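Local coordinates for protein phosphoglycerate dehydrogenase (Lactobacillus plantarum, PDB 3EVT) that probably oxidises 3-phosphoglycerate to 3-phosphohydroxypyruvate with NAD as cofactor, as a member of the D-isomer specific 2-hydroxyacid dehydrogenases, at residues F64-S69 with A293-Q298. Sequence-based numbering, arbitrary orientation.
Sequences FVQVIS and AANFAQ
Asn-295 OD1 takes two backbone N-H groups, those of Val-306 and Arg-307 from the segment that follows helix 284-302, while ND2 of the same amide donates across the contact to Gln-66 OE1. That bond, Asn-295 ND2 to Gln-66 OE1, 3.0 Å, is almost straight, 170° at the hydrogen, and it lands in the carbonyl plane of Gln-66 on a lone pair. The two amides lie nearly coplanar, although the side chains that carry them cross at about a right angle. Gln-66 brings its amide there with CG anti to the backbone N (chi1 173°) and a bend at chi2, a shape that also turns NE2 back toward its own strand end. There Gln-66 NE2 donates to Val-67 O at 3.2 Å and to the carbonyl of Asn-89, which probably fixes which end of the buried amide is oxygen and which nitrogen, because a flip would set OE1 against two carbonyls. A leucine in place of Gln-66 would probably leave Asn-295 ND2 and the carbonyls of Val-67 and Asn-89 without this polar mate inside the protein.

Next to the amides, the Phe-64 ring extends from the strand toward the helix. Phe-64 CZ comes to 3.5 Å from Asn-295 CB. Phe-64 CE2 lies 4.0 Å from Phe-296 N. The ring stands nearly perpendicular to the Asn-295 amide. The Phe-296 side chain adds only a marginal touch, its CB 4.5 Å from Phe-64 CE2, while its own ring packs edge-to-face with Tyr-22 and Trp-25.

Strand 64-66 runs in the parallel five-stranded sheet between strands 41-45 and 86-88, and segment 293-298 of helix 284-302 runs almost antiparallel to it, their axes approaching to 10.1 Å. This is helix-on-sheet packing in an alpha/beta domain of flavodoxin-like strand order 2-1-3-4-5, consistent with the substrate-binding domain of 2-hydroxyacid dehydrogenases, which the C-terminal helix rejoins after the Rossmann-type domain.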
ATOM      1  N   PHE A  64       7.318  24.360  14.538  1.00 47.54           N
ATOM      2  CA  PHE A  64       6.467  23.181  14.366  1.00 45.97           C
ATOM      3  C   PHE A  64       5.964  22.704  15.728  1.00 45.14           C
ATOM      4  O   PHE A  64       6.760  22.398  16.584  1.00 44.06           O
ATOM      5  CB  PHE A  64       7.257  22.079  13.585  1.00 45.74           C
ATOM      6  CG  PHE A  64       6.673  20.642  13.682  1.00 44.85           C
ATOM      7  CD1 PHE A  64       5.300  20.395  13.561  1.00 42.44           C
ATOM      8  CD2 PHE A  64       7.540  19.549  13.809  1.00 43.70           C
ATOM      9  CE1 PHE A  64       4.782  19.070  13.624  1.00 41.69           C
ATOM     10  CE2 PHE A  64       7.068  18.221  13.851  1.00 41.30           C
ATOM     11  CZ  PHE A  64       5.675  17.977  13.792  1.00 43.22           C
ATOM     12  N   VAL A  65       4.634  22.657  15.929  1.00 45.34           N
ATOM     13  CA  VAL A  65       4.052  21.974  17.123  1.00 44.17           C
ATOM     14  C   VAL A  65       3.352  20.655  16.745  1.00 44.10           C
ATOM     15  O   VAL A  65       2.483  20.626  15.885  1.00 43.08           O
ATOM     16  CB  VAL A  65       3.054  22.883  17.878  1.00 44.24           C
ATOM     17  CG1 VAL A  65       2.401  22.125  19.042  1.00 41.99           C
ATOM     18  CG2 VAL A  65       3.762  24.110  18.412  1.00 43.44           C
ATOM     19  N   GLN A  66       3.746  19.558  17.363  1.00 44.46           N
ATOM     20  CA  GLN A  66       3.034  18.308  17.181  1.00 44.84           C
ATOM     21  C   GLN A  66       2.188  18.046  18.422  1.00 45.95           C
ATOM     22  O   GLN A  66       2.749  17.731  19.469  1.00 45.63           O
ATOM     23  CB  GLN A  66       4.018  17.123  17.019  1.00 43.74           C
ATOM     24  CG  GLN A  66       3.325  15.765  17.002  1.00 42.49           C
ATOM     25  CD  GLN A  66       2.690  15.410  15.658  1.00 44.24           C
ATOM     26  OE1 GLN A  66       3.379  15.433  14.607  1.00 42.83           O
ATOM     27  NE2 GLN A  66       1.364  15.073  15.668  1.00 39.97           N
ATOM     28  N   VAL A  67       0.859  18.110  18.315  1.00 46.91           N
ATOM     29  CA  VAL A  67       0.004  17.722  19.454  1.00 48.30           C
ATOM     30  C   VAL A  67      -0.284  16.216  19.435  1.00 50.17           C
ATOM     31  O   VAL A  67      -0.268  15.596  18.364  1.00 50.21           O
ATOM     32  CB  VAL A  67      -1.263  18.623  19.567  1.00 47.61           C
ATOM     33  CG1 VAL A  67      -0.806  20.020  19.858  1.00 48.34           C
ATOM     34  CG2 VAL A  67      -2.051  18.679  18.248  1.00 45.63           C
ATOM     35  N   ILE A  68      -0.476  15.616  20.612  1.00 52.73           N
ATOM     36  CA  ILE A  68      -0.594  14.169  20.694  1.00 55.72           C
ATOM     37  C   ILE A  68      -2.002  13.720  20.987  1.00 56.85           C
ATOM     38  O   ILE A  68      -2.202  12.710  21.631  1.00 56.09           O
ATOM     39  CB  ILE A  68       0.364  13.559  21.709  1.00 56.60           C
ATOM     40  CG1 ILE A  68       0.483  14.481  22.933  1.00 59.98           C
ATOM     41  CG2 ILE A  68       1.756  13.336  21.077  1.00 57.82           C
ATOM     42  CD1 ILE A  68      -0.331  14.028  24.180  1.00 62.21           C
ATOM     43  N   SER A  69      -2.974  14.464  20.474  1.00 58.34           N
ATOM     44  CA  SER A  69      -4.343  13.997  20.439  1.00 60.71           C
ATOM     45  C   SER A  69      -5.013  14.720  19.275  1.00 61.18           C
ATOM     46  O   SER A  69      -4.484  15.723  18.820  1.00 62.15           O
ATOM     47  CB  SER A  69      -5.008  14.312  21.776  1.00 61.73           C
ATOM     48  OG  SER A  69      -4.537  15.564  22.254  1.00 63.00           O
ATOM     49  N   ALA A 293       7.949  11.329  14.864  1.00 38.97           N
ATOM     50  CA  ALA A 293       9.206  10.937  14.218  1.00 40.03           C
ATOM     51  C   ALA A 293       9.188  11.188  12.696  1.00 40.59           C
ATOM     52  O   ALA A 293      10.150  11.759  12.124  1.00 40.66           O
ATOM     53  CB  ALA A 293       9.540   9.429  14.532  1.00 38.90           C
ATOM     54  N   ALA A 294       8.083  10.830  12.049  1.00 40.64           N
ATOM     55  CA  ALA A 294       7.936  11.089  10.582  1.00 40.69           C
ATOM     56  C   ALA A 294       7.781  12.557  10.247  1.00 41.24           C
ATOM     57  O   ALA A 294       8.462  13.053   9.343  1.00 42.39           O
ATOM     58  CB  ALA A 294       6.766  10.284   9.995  1.00 41.79           C
ATOM     59  N   ASN A 295       6.912  13.276  10.958  1.00 41.13           N
ATOM     60  CA  ASN A 295       6.779  14.717  10.730  1.00 41.56           C
ATOM     61  C   ASN A 295       8.065  15.511  11.036  1.00 42.94           C
ATOM     62  O   ASN A 295       8.390  16.484  10.332  1.00 44.53           O
ATOM     63  CB  ASN A 295       5.620  15.302  11.511  1.00 41.64           C
ATOM     64  CG  ASN A 295       4.263  15.070  10.825  1.00 41.33           C
ATOM     65  OD1 ASN A 295       4.185  15.018   9.596  1.00 42.73           O
ATOM     66  ND2 ASN A 295       3.202  14.972  11.613  1.00 33.79           N
ATOM     67  N   PHE A 296       8.792  15.097  12.066  1.00 42.44           N
ATOM     68  CA  PHE A 296      10.054  15.729  12.393  1.00 43.28           C
ATOM     69  C   PHE A 296      11.156  15.430  11.344  1.00 44.41           C
ATOM     70  O   PHE A 296      11.904  16.319  10.986  1.00 45.25           O
ATOM     71  CB  PHE A 296      10.489  15.329  13.811  1.00 42.49           C
ATOM     72  CG  PHE A 296      11.812  15.947  14.278  1.00 42.63           C
ATOM     73  CD1 PHE A 296      11.894  17.271  14.655  1.00 39.22           C
ATOM     74  CD2 PHE A 296      12.945  15.154  14.408  1.00 41.45           C
ATOM     75  CE1 PHE A 296      13.113  17.834  15.101  1.00 41.96           C
ATOM     76  CE2 PHE A 296      14.156  15.694  14.840  1.00 44.74           C
ATOM     77  CZ  PHE A 296      14.244  17.033  15.201  1.00 41.94           C
ATOM     78  N   ALA A 297      11.255  14.205  10.839  1.00 44.75           N
ATOM     79  CA  ALA A 297      12.249  13.902   9.814  1.00 46.24           C
ATOM     80  C   ALA A 297      12.084  14.771   8.564  1.00 47.72           C
ATOM     81  O   ALA A 297      13.063  15.257   7.988  1.00 47.71           O
ATOM     82  CB  ALA A 297      12.266  12.378   9.471  1.00 45.40           C
ATOM     83  N   GLN A 298      10.828  15.021   8.204  1.00 49.41           N
ATOM     84  CA  GLN A 298      10.466  15.754   7.020  1.00 50.92           C
ATOM     85  C   GLN A 298      10.656  17.238   7.290  1.00 51.60           C
ATOM     86  O   GLN A 298      11.218  17.952   6.458  1.00 52.10           O
ATOM     87  CB  GLN A 298       9.024  15.440   6.678  1.00 50.65           C
ATOM     88  CG  GLN A 298       8.479  16.073   5.431  1.00 54.36           C
ATOM     89  CD  GLN A 298       9.339  15.821   4.216  1.00 58.16           C
ATOM     90  OE1 GLN A 298      10.054  14.815   4.109  1.00 59.36           O
ATOM     91  NE2 GLN A 298       9.306  16.766   3.297  1.00 61.20           N
TER